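Local coordinates for protein ATP-dependent DNA helicase PIF1 (Candida albicans, PDB 7OTJ) that couples ATP hydrolysis to 5'-3' DNA unwinding and probably resolves G-quadruplexes, maintaining nuclear and mitochondrial genome stability, at residues 112-118 with 168-174; 108-113 with 144-150; 301-305 with 416-420. All coordinates share one frame; numbering follows the deposited sequence.

Contact 1: 112-118 with 168-174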
loop_
_atom_site.group_PDB
_atom_site.type_symbol
_atom_site.label_atom_id
_atom_site.label_comp_id
_atom_site.label_asym_id
_atom_site.label_seq_id
_atom_site.Cartn_x
_atom_site.Cartn_y
_atom_site.Cartn_z
ATOM N N VAL A 112 -3.290 10.181 4.014
ATOM C CA VAL A 112 -2.311 11.259 3.924
ATOM C C VAL A 112 -2.678 12.350 4.919
ATOM O O VAL A 112 -3.797 12.876 4.893
ATOM C CB VAL A 112 -2.230 11.824 2.499
ATOM C CG1 VAL A 112 -1.206 12.948 2.458
ATOM C CG2 VAL A 112 -1.871 10.726 1.515
ATOM N N ASP A 113 -1.732 12.701 5.789
ATOM C CA ASP A 113 -1.979 13.723 6.798
ATOM C C ASP A 113 -1.978 15.112 6.164
ATOM O O ASP A 113 -1.148 15.426 5.305
ATOM C CB ASP A 113 -0.917 13.642 7.899
ATOM C CG ASP A 113 -1.094 14.709 8.973
ATOM O OD1 ASP A 113 -2.230 15.199 9.143
ATOM O OD2 ASP A 113 -0.100 15.069 9.643
ATOM N N GLY A 114 -2.920 15.950 6.603
ATOM C CA GLY A 114 -3.007 17.304 6.086
ATOM C C GLY A 114 -1.805 18.156 6.432
ATOM O O GLY A 114 -1.465 19.083 5.693
ATOM N N HIS A 115 -1.152 17.871 7.556
ATOM C CA HIS A 115 0.073 18.595 7.872
ATOM C C HIS A 115 1.195 18.181 6.933
ATOM O O HIS A 115 2.003 19.019 6.514
ATOM C CB HIS A 115 0.478 18.363 9.326
ATOM C CG HIS A 115 -0.537 18.842 10.313
ATOM N ND1 HIS A 115 -0.905 20.167 10.418
ATOM C CD2 HIS A 115 -1.263 18.174 11.240
ATOM C CE1 HIS A 115 -1.812 20.294 11.370
ATOM N NE2 HIS A 115 -2.048 19.099 11.884
ATOM N N LEU A 116 1.247 16.898 6.568
ATOM C CA LEU A 116 2.219 16.478 5.568
ATOM C C LEU A 116 1.947 17.167 4.240
ATOM O O LEU A 116 2.877 17.624 3.563
ATOM C CB LEU A 116 2.173 14.961 5.395
ATOM C CG LEU A 116 3.264 14.376 4.503
ATOM C CD1 LEU A 116 4.599 14.366 5.232
ATOM C CD2 LEU A 116 2.882 12.980 4.043
ATOM N N LEU A 117 0.671 17.275 3.867
ATOM C CA LEU A 117 0.315 17.877 2.590
ATOM C C LEU A 117 0.682 19.357 2.548
ATOM O O LEU A 117 1.061 19.873 1.490
ATOM C CB LEU A 117 -1.175 17.672 2.326
ATOM C CG LEU A 117 -1.584 17.885 0.873
ATOM C CD1 LEU A 117 -0.977 16.802 -0.021
ATOM C CD2 LEU A 117 -3.101 17.948 0.738
ATOM N N ASN A 118 0.561 20.055 3.684
ATOM C CA ASN A 118 0.947 21.464 3.749
ATOM C C ASN A 118 2.453 21.642 3.589
ATOM O O ASN A 118 2.906 22.602 2.952
ATOM C CB ASN A 118 0.476 22.078 5.069
ATOM C CG ASN A 118 -1.006 22.423 5.062
ATOM O OD1 ASN A 118 -1.603 22.613 4.005
ATOM N ND2 ASN A 118 -1.602 22.522 6.248
ATOM N N PHE A 168 -5.636 15.133 11.469
ATOM C CA PHE A 168 -5.782 16.265 10.558
ATOM C C PHE A 168 -5.960 15.708 9.147
ATOM O O PHE A 168 -4.984 15.323 8.497
ATOM C CB PHE A 168 -4.575 17.193 10.661
ATOM C CG PHE A 168 -4.791 18.534 10.040
ATOM C CD1 PHE A 168 -5.804 19.365 10.493
ATOM C CD2 PHE A 168 -3.973 18.977 9.014
ATOM C CE1 PHE A 168 -6.004 20.610 9.922
ATOM C CE2 PHE A 168 -4.166 20.221 8.444
ATOM C CZ PHE A 168 -5.181 21.036 8.897
ATOM N N PHE A 169 -7.210 15.614 8.696
ATOM C CA PHE A 169 -7.476 15.020 7.392
ATOM C C PHE A 169 -6.925 15.895 6.265
ATOM O O PHE A 169 -6.698 17.100 6.421
ATOM C CB PHE A 169 -8.977 14.796 7.198
ATOM C CG PHE A 169 -9.542 13.685 8.036
ATOM C CD1 PHE A 169 -10.107 13.952 9.272
ATOM C CD2 PHE A 169 -9.509 12.372 7.589
ATOM C CE1 PHE A 169 -10.629 12.928 10.052
ATOM C CE2 PHE A 169 -10.032 11.343 8.368
ATOM C CZ PHE A 169 -10.590 11.624 9.597
ATOM N N ALA A 170 -6.749 15.272 5.097
ATOM C CA ALA A 170 -6.154 15.985 3.972
ATOM C C ALA A 170 -7.045 17.129 3.510
ATOM O O ALA A 170 -6.543 18.200 3.147
ATOM C CB ALA A 170 -5.887 15.020 2.818
ATOM N N PHE A 171 -8.367 16.927 3.527
ATOM C CA PHE A 171 -9.307 17.940 3.060
ATOM C C PHE A 171 -9.397 19.153 3.975
ATOM O O PHE A 171 -10.097 20.111 3.632
ATOM C CB PHE A 171 -10.701 17.338 2.864
ATOM C CG PHE A 171 -11.264 16.649 4.087
ATOM C CD1 PHE A 171 -11.846 17.379 5.113
ATOM C CD2 PHE A 171 -11.253 15.265 4.181
ATOM C CE1 PHE A 171 -12.382 16.738 6.227
ATOM C CE2 PHE A 171 -11.789 14.623 5.282
ATOM C CZ PHE A 171 -12.354 15.357 6.306
ATOM N N GLU A 172 -8.730 19.132 5.128
ATOM C CA GLU A 172 -8.708 20.281 6.020
ATOM C C GLU A 172 -7.513 21.187 5.775
ATOM O O GLU A 172 -7.526 22.341 6.217
ATOM C CB GLU A 172 -8.681 19.830 7.483
ATOM C CG GLU A 172 -9.675 18.742 7.851
ATOM C CD GLU A 172 -9.545 18.325 9.305
ATOM O OE1 GLU A 172 -9.846 19.154 10.189
ATOM O OE2 GLU A 172 -9.118 17.180 9.564
ATOM N N SER A 173 -6.462 20.669 5.145
ATOM C CA SER A 173 -5.243 21.440 4.965
ATOM C C SER A 173 -5.488 22.665 4.091
ATOM O O SER A 173 -6.325 22.658 3.182
ATOM C CB SER A 173 -4.143 20.572 4.353
ATOM O OG SER A 173 -4.430 20.228 3.011
ATOM N N SER A 174 -4.726 23.723 4.365
ATOM C CA SER A 174 -4.742 24.870 3.470
ATOM C C SER A 174 -4.279 24.472 2.075
ATOM O O SER A 174 -4.801 24.986 1.080
ATOM C CB SER A 174 -3.862 25.986 4.032
ATOM O OG SER A 174 -3.875 27.115 3.183
HETATM O O HOH W 1 -6.732 12.790 5.028
#
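Phe168 and His115 form an offset stack. The ring centroids are 4.0 Å apart and the planes lie 16° from parallel. CD2 of Phe168 sits over the centre of the imidazole, while CE1 of His115 lies over the phenyl ring toward its rim. Phe168 has CG anti to the backbone N (chi1 -165°), which swings its ring across the first turn of helix 114-128. At the edge of this ring, CE2 of Phe168 meets ND2 of Asn118 at 4.1 Å. The backbone ties the same residue down: Gly114 N donates a nearly straight hydrogen bond to Phe168 O, 2.9 Å long.

Asn118 reaches the other end of the loop. Its OD1 lies 3.3 Å from Ser173 CB and accepts a hydrogen bond from Ala175 N, at the start of helix 174-179. Ala170 packs against the turn before helix 114-128. Its CB is 3.6 Å from Val112 O, and a water appears to link Val112 O to Ala170 N. Ala170 O accepts from both Ser173 N and Ser173 OG, and Ser173 OG also bonds to Trp176 N.

Each segment carries an N-cap. Asp113 OD1 caps helix 114-128 by a weak bond from His115 N, and Ser173 caps helix 174-179. The contact thus joins two capped helix starts beside the parallel sheet of a P-loop NTPase domain.

Contact 2: 108-113 with 144-150. With ALF (tetrafluoroaluminate ion), chain F.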
loop_
_atom_site.group_PDB
_atom_site.type_symbol
_atom_site.label_atom_id
_atom_site.label_comp_id
_atom_site.label_asym_id
_atom_site.label_seq_id
_atom_site.Cartn_x
_atom_site.Cartn_y
_atom_site.Cartn_z
ATOM N N GLU A 108 -5.133 6.603 -2.486
ATOM C CA GLU A 108 -5.428 6.384 -1.074
ATOM C C GLU A 108 -5.126 7.635 -0.250
ATOM O O GLU A 108 -4.380 7.616 0.729
ATOM C CB GLU A 108 -4.666 5.168 -0.545
ATOM C CG GLU A 108 -5.046 3.861 -1.224
ATOM C CD GLU A 108 -6.486 3.427 -0.939
ATOM O OE1 GLU A 108 -6.915 2.400 -1.508
ATOM O OE2 GLU A 108 -7.188 4.100 -0.153
ATOM N N ILE A 109 -5.743 8.741 -0.671
ATOM C CA ILE A 109 -5.508 10.033 -0.050
ATOM C C ILE A 109 -5.985 10.070 1.396
ATOM O O ILE A 109 -5.550 10.941 2.164
ATOM C CB ILE A 109 -6.202 11.117 -0.900
ATOM C CG1 ILE A 109 -5.725 12.520 -0.516
ATOM C CG2 ILE A 109 -7.709 10.984 -0.790
ATOM C CD1 ILE A 109 -4.281 12.777 -0.841
ATOM N N SER A 110 -6.843 9.124 1.801
ATOM C CA SER A 110 -7.437 9.195 3.135
ATOM C C SER A 110 -6.386 9.083 4.227
ATOM O O SER A 110 -6.521 9.712 5.282
ATOM C CB SER A 110 -8.504 8.109 3.310
ATOM O OG SER A 110 -7.940 6.816 3.455
ATOM N N MET A 111 -5.310 8.342 3.971
ATOM C CA MET A 111 -4.252 8.120 4.947
ATOM C C MET A 111 -3.140 9.160 4.859
ATOM O O MET A 111 -2.128 9.023 5.552
ATOM C CB MET A 111 -3.662 6.708 4.789
ATOM C CG MET A 111 -4.507 5.602 5.437
ATOM S SD MET A 111 -3.870 3.904 5.311
ATOM C CE MET A 111 -4.149 3.549 3.587
ATOM N N VAL A 112 -3.290 10.181 4.014
ATOM C CA VAL A 112 -2.311 11.259 3.924
ATOM C C VAL A 112 -2.678 12.350 4.919
ATOM O O VAL A 112 -3.797 12.876 4.893
ATOM C CB VAL A 112 -2.230 11.824 2.499
ATOM C CG1 VAL A 112 -1.206 12.948 2.458
ATOM C CG2 VAL A 112 -1.871 10.726 1.515
ATOM N N ASP A 113 -1.732 12.701 5.789
ATOM C CA ASP A 113 -1.979 13.723 6.798
ATOM C C ASP A 113 -1.978 15.112 6.164
ATOM O O ASP A 113 -1.148 15.426 5.305
ATOM C CB ASP A 113 -0.917 13.642 7.899
ATOM C CG ASP A 113 -1.094 14.709 8.973
ATOM O OD1 ASP A 113 -2.230 15.199 9.143
ATOM O OD2 ASP A 113 -0.100 15.069 9.643
ATOM N N ASP A 144 -10.870 7.667 -0.672
ATOM C CA ASP A 144 -12.170 7.588 -0.012
ATOM C C ASP A 144 -11.943 7.899 1.458
ATOM O O ASP A 144 -11.289 7.118 2.156
ATOM C CB ASP A 144 -12.793 6.204 -0.207
ATOM C CG ASP A 144 -14.163 6.067 0.452
ATOM O OD1 ASP A 144 -14.754 7.098 0.852
ATOM O OD2 ASP A 144 -14.653 4.917 0.574
ATOM N N PHE A 145 -12.441 9.048 1.924
ATOM C CA PHE A 145 -12.184 9.431 3.307
ATOM C C PHE A 145 -13.014 8.638 4.319
ATOM O O PHE A 145 -12.752 8.752 5.521
ATOM C CB PHE A 145 -12.401 10.937 3.495
ATOM C CG PHE A 145 -11.326 11.789 2.860
ATOM C CD1 PHE A 145 -10.058 11.866 3.420
ATOM C CD2 PHE A 145 -11.583 12.515 1.706
ATOM C CE1 PHE A 145 -9.067 12.647 2.839
ATOM C CE2 PHE A 145 -10.598 13.297 1.124
ATOM C CZ PHE A 145 -9.340 13.364 1.687
ATOM N N TYR A 146 -13.992 7.837 3.876
ATOM C CA TYR A 146 -14.643 6.891 4.783
ATOM C C TYR A 146 -13.758 5.691 5.087
ATOM O O TYR A 146 -14.116 4.870 5.939
ATOM C CB TYR A 146 -15.983 6.407 4.207
ATOM C CG TYR A 146 -17.137 7.355 4.452
ATOM C CD1 TYR A 146 -17.400 7.837 5.724
ATOM C CD2 TYR A 146 -17.950 7.782 3.408
ATOM C CE1 TYR A 146 -18.448 8.710 5.958
ATOM C CE2 TYR A 146 -18.998 8.658 3.631
ATOM C CZ TYR A 146 -19.241 9.119 4.910
ATOM O OH TYR A 146 -20.278 9.992 5.150
ATOM N N GLN A 147 -12.623 5.578 4.410
ATOM C CA GLN A 147 -11.637 4.537 4.641
ATOM C C GLN A 147 -10.631 5.049 5.676
ATOM O O GLN A 147 -10.891 6.028 6.380
ATOM C CB GLN A 147 -11.037 4.097 3.305
ATOM C CG GLN A 147 -12.110 3.514 2.359
ATOM C CD GLN A 147 -11.545 2.741 1.178
ATOM O OE1 GLN A 147 -10.420 2.249 1.222
ATOM N NE2 GLN A 147 -12.333 2.626 0.116
ATOM N N LEU A 148 -9.530 4.333 5.863
ATOM C CA LEU A 148 -8.684 4.566 7.029
ATOM C C LEU A 148 -8.165 6.005 7.075
ATOM O O LEU A 148 -7.728 6.535 6.047
ATOM C CB LEU A 148 -7.529 3.566 7.036
ATOM C CG LEU A 148 -8.017 2.183 7.490
ATOM C CD1 LEU A 148 -7.048 1.063 7.141
ATOM C CD2 LEU A 148 -8.295 2.207 8.988
ATOM N N PRO A 149 -8.218 6.665 8.231
ATOM C CA PRO A 149 -7.688 8.026 8.356
ATOM C C PRO A 149 -6.174 8.005 8.452
ATOM O O PRO A 149 -5.573 6.923 8.517
ATOM C CB PRO A 149 -8.323 8.516 9.665
ATOM C CG PRO A 149 -8.429 7.276 10.482
ATOM C CD PRO A 149 -8.806 6.196 9.496
ATOM N N PRO A 150 -5.517 9.167 8.429
ATOM C CA PRO A 150 -4.062 9.190 8.647
ATOM C C PRO A 150 -3.695 8.571 9.988
ATOM O O PRO A 150 -4.396 8.748 10.984
ATOM C CB PRO A 150 -3.716 10.685 8.608
ATOM C CG PRO A 150 -4.834 11.323 7.890
ATOM C CD PRO A 150 -6.057 10.519 8.194
HETATM AL AL ALF F . -10.402 0.755 -2.794
HETATM F F1 ALF F . -8.984 1.720 -3.273
HETATM F F2 ALF F . -11.818 -0.227 -2.321
HETATM F F3 ALF F . -11.342 2.270 -2.701
HETATM F F4 ALF F . -9.496 -0.775 -2.962
HETATM O O HOH W 2 -8.627 6.750 0.443
HETATM O O HOH W 3 -9.450 1.225 -0.616
#
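Ser110 OG donates a hydrogen bond to Leu148 O, 2.6 Å long. With chi1 at 73°, OG sits between the backbone N and the carbonyl carbon and faces the 144-150 loop. Gln456 NE2 is a second partner of OG. Met111 and Leu148 run alongside each other in one direction, with Met111 CG 4.0 Å from Leu148 CB. Ile109 CG2 touches Phe145 CZ at 3.8 Å. The ring of Pro150 brings CD against Ser110 O and CG against Val112 O.

Glu108 bends at chi2 (-66°) and Gln147 runs extended beyond CG, and both reach the tetrafluoroaluminate. Gln147 NE2 donates to F3 of that ion at 3.0 Å. The same NE2 also donates to OD2 of Asp144, which Arg206 holds by a salt bridge. OE1 of Glu108 lies 2.8 Å from F1 of the ion, while its OE2 accepts from Gln456 NE2. A water joins Glu108 OE2 to the backbone N atoms of Ser110 and Asp144. Asp144 OD1 accepts from Tyr146 N, an Asx turn.

Both segments are loops that follow neighbouring parallel strands, 103-107 and 138-143. Helix 503-511 packs on Phe145, and helices 452-455 and 475-481 pack on Leu148.

Contact 3: 301-305 with 416-420; sequences FDDQL and FRTVV
The backbones stay well apart: the nearest CA atoms, those of Leu305 and Arg417, are 8.6 Å from each other, and no hydrogen bond joins the loop 301-305 to the strand 416-420. Side chains span the distance. Arg417 has CG anti to the backbone N (chi1 -179°), which sends the chain out from the strand, and a bend at chi3 (65°) turns the guanidinium into the loop. NH2 of Arg417 forms a salt bridge with OD2 of Asp302, 3.1 Å long. Carboxylate and guanidinium planes are 69° apart, so the two groups do not face each other as a flat, two-pronged pair.

The loop connects the antiparallel strands 294-297 and 310-316. It belongs to the 2B domain of the Pif1 helicases, whose family is grouped with the SH3 folds. Strand 416-420 pairs with 404-409 in the same antiparallel sheet.

NH2 of Arg417 also packs against the aliphatic CB atoms of Gln304 (3.4 Å) and Leu305 (3.3 Å). Within the loop, Asp302 N donates to Leu305 O at 2.9 Å. Val419, two residues after Arg417, lies on the same side of the strand. Its CG2 meets Leu305 CD2 at 4.1 Å, and the two side chains run antiparallel alongside each other. Phe408 of the neighbouring strand touches both.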
loop_
_atom_site.group_PDB
_atom_site.type_symbol
_atom_site.label_atom_id
_atom_site.label_comp_id
_atom_site.label_asym_id
_atom_site.label_seq_id
_atom_site.Cartn_x
_atom_site.Cartn_y
_atom_site.Cartn_z
ATOM N N PHE A 301 11.597 -6.879 -9.035
ATOM C CA PHE A 301 12.660 -7.439 -9.865
ATOM C C PHE A 301 12.378 -7.229 -11.347
ATOM O O PHE A 301 13.147 -6.572 -12.055
ATOM C CB PHE A 301 12.827 -8.930 -9.572
ATOM C CG PHE A 301 13.482 -9.221 -8.261
ATOM C CD1 PHE A 301 14.820 -8.926 -8.064
ATOM C CD2 PHE A 301 12.767 -9.802 -7.230
ATOM C CE1 PHE A 301 15.432 -9.195 -6.860
ATOM C CE2 PHE A 301 13.374 -10.077 -6.021
ATOM C CZ PHE A 301 14.708 -9.773 -5.837
ATOM N N ASP A 302 11.264 -7.766 -11.820
ATOM C CA ASP A 302 10.914 -7.776 -13.228
ATOM C C ASP A 302 9.818 -6.753 -13.491
ATOM O O ASP A 302 9.384 -6.020 -12.598
ATOM C CB ASP A 302 10.472 -9.181 -13.651
ATOM C CG ASP A 302 10.656 -9.434 -15.134
ATOM O OD1 ASP A 302 11.235 -8.565 -15.819
ATOM O OD2 ASP A 302 10.219 -10.502 -15.612
ATOM N N ASP A 303 9.370 -6.714 -14.742
ATOM C CA ASP A 303 8.131 -6.030 -15.071
ATOM C C ASP A 303 6.920 -6.877 -14.710
ATOM O O ASP A 303 5.824 -6.334 -14.533
ATOM C CB ASP A 303 8.110 -5.686 -16.563
ATOM C CG ASP A 303 6.975 -4.755 -16.933
ATOM O OD1 ASP A 303 6.454 -4.060 -16.035
ATOM O OD2 ASP A 303 6.601 -4.722 -18.125
ATOM N N GLN A 304 7.105 -8.189 -14.574
ATOM C CA GLN A 304 6.053 -9.123 -14.202
ATOM C C GLN A 304 6.083 -9.482 -12.723
ATOM O O GLN A 304 5.030 -9.557 -12.087
ATOM C CB GLN A 304 6.161 -10.398 -15.044
ATOM C CG GLN A 304 4.823 -10.978 -15.470
ATOM C CD GLN A 304 4.963 -12.055 -16.529
ATOM O OE1 GLN A 304 6.074 -12.451 -16.885
ATOM N NE2 GLN A 304 3.834 -12.531 -17.043
ATOM N N LEU A 305 7.265 -9.685 -12.151
ATOM C CA LEU A 305 7.408 -9.993 -10.733
ATOM C C LEU A 305 7.816 -8.710 -10.017
ATOM O O LEU A 305 8.932 -8.216 -10.203
ATOM C CB LEU A 305 8.438 -11.098 -10.519
ATOM C CG LEU A 305 8.858 -11.380 -9.077
ATOM C CD1 LEU A 305 7.654 -11.775 -8.240
ATOM C CD2 LEU A 305 9.920 -12.467 -9.049
ATOM N N PHE A 416 1.561 -18.842 -13.480
ATOM C CA PHE A 416 2.604 -18.849 -12.463
ATOM C C PHE A 416 3.956 -18.585 -13.113
ATOM O O PHE A 416 4.100 -18.591 -14.339
ATOM C CB PHE A 416 2.649 -20.191 -11.714
ATOM C CG PHE A 416 1.330 -20.617 -11.128
ATOM C CD1 PHE A 416 0.454 -19.686 -10.593
ATOM C CD2 PHE A 416 0.967 -21.956 -11.111
ATOM C CE1 PHE A 416 -0.760 -20.086 -10.055
ATOM C CE2 PHE A 416 -0.244 -22.358 -10.574
ATOM C CZ PHE A 416 -1.106 -21.421 -10.046
ATOM N N ARG A 417 4.958 -18.342 -12.269
ATOM C CA ARG A 417 6.344 -18.284 -12.732
ATOM C C ARG A 417 7.244 -18.617 -11.552
ATOM O O ARG A 417 7.343 -17.829 -10.606
ATOM C CB ARG A 417 6.679 -16.918 -13.317
ATOM C CG ARG A 417 8.105 -16.813 -13.834
ATOM C CD ARG A 417 8.227 -15.736 -14.898
ATOM N NE ARG A 417 7.980 -14.398 -14.374
ATOM C CZ ARG A 417 8.930 -13.517 -14.090
ATOM N NH1 ARG A 417 10.210 -13.803 -14.261
ATOM N NH2 ARG A 417 8.587 -12.318 -13.629
ATOM N N THR A 418 7.892 -19.775 -11.610
ATOM C CA THR A 418 8.789 -20.216 -10.553
ATOM C C THR A 418 10.184 -19.663 -10.809
ATOM O O THR A 418 10.682 -19.715 -11.939
ATOM C CB THR A 418 8.823 -21.742 -10.478
ATOM O OG1 THR A 418 7.483 -22.242 -10.376
ATOM C CG2 THR A 418 9.621 -22.201 -9.267
ATOM N N VAL A 419 10.813 -19.139 -9.756
ATOM C CA VAL A 419 12.117 -18.500 -9.854
ATOM C C VAL A 419 12.907 -18.803 -8.588
ATOM O O VAL A 419 12.351 -19.166 -7.549
ATOM C CB VAL A 419 12.016 -16.968 -10.066
ATOM C CG1 VAL A 419 11.520 -16.646 -11.465
ATOM C CG2 VAL A 419 11.108 -16.345 -9.021
ATOM N N VAL A 420 14.224 -18.666 -8.696
ATOM C CA VAL A 420 15.125 -18.858 -7.567
ATOM C C VAL A 420 15.394 -17.495 -6.936
ATOM O O VAL A 420 15.969 -16.607 -7.575
ATOM C CB VAL A 420 16.430 -19.539 -8.006
ATOM C CG1 VAL A 420 16.921 -18.966 -9.337
ATOM C CG2 VAL A 420 17.495 -19.402 -6.923
#

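Contacts 1 and 2 are neighbours in the PIF1-like helicase domain, with centres about 10 Å apart. They share Val112 and Asp113, and their segments alternate along the chain. Phe169 packs on Pro149 and Pro150, and Phe171 on Phe145, so the two contacts touch through these side chains. Contact 2 reaches the nucleotide site, while contact 1 lies farther from it, at the start of helix 114-128. Contact 3 comes later in the chain. Its centre is about 38 Å from that of contact 1 and about 32 Å from that of contact 2, on the opposite side of the chain's centre. It belongs to the antiparallel sheet, separate from the six-stranded parallel sheet that carries the P-loop.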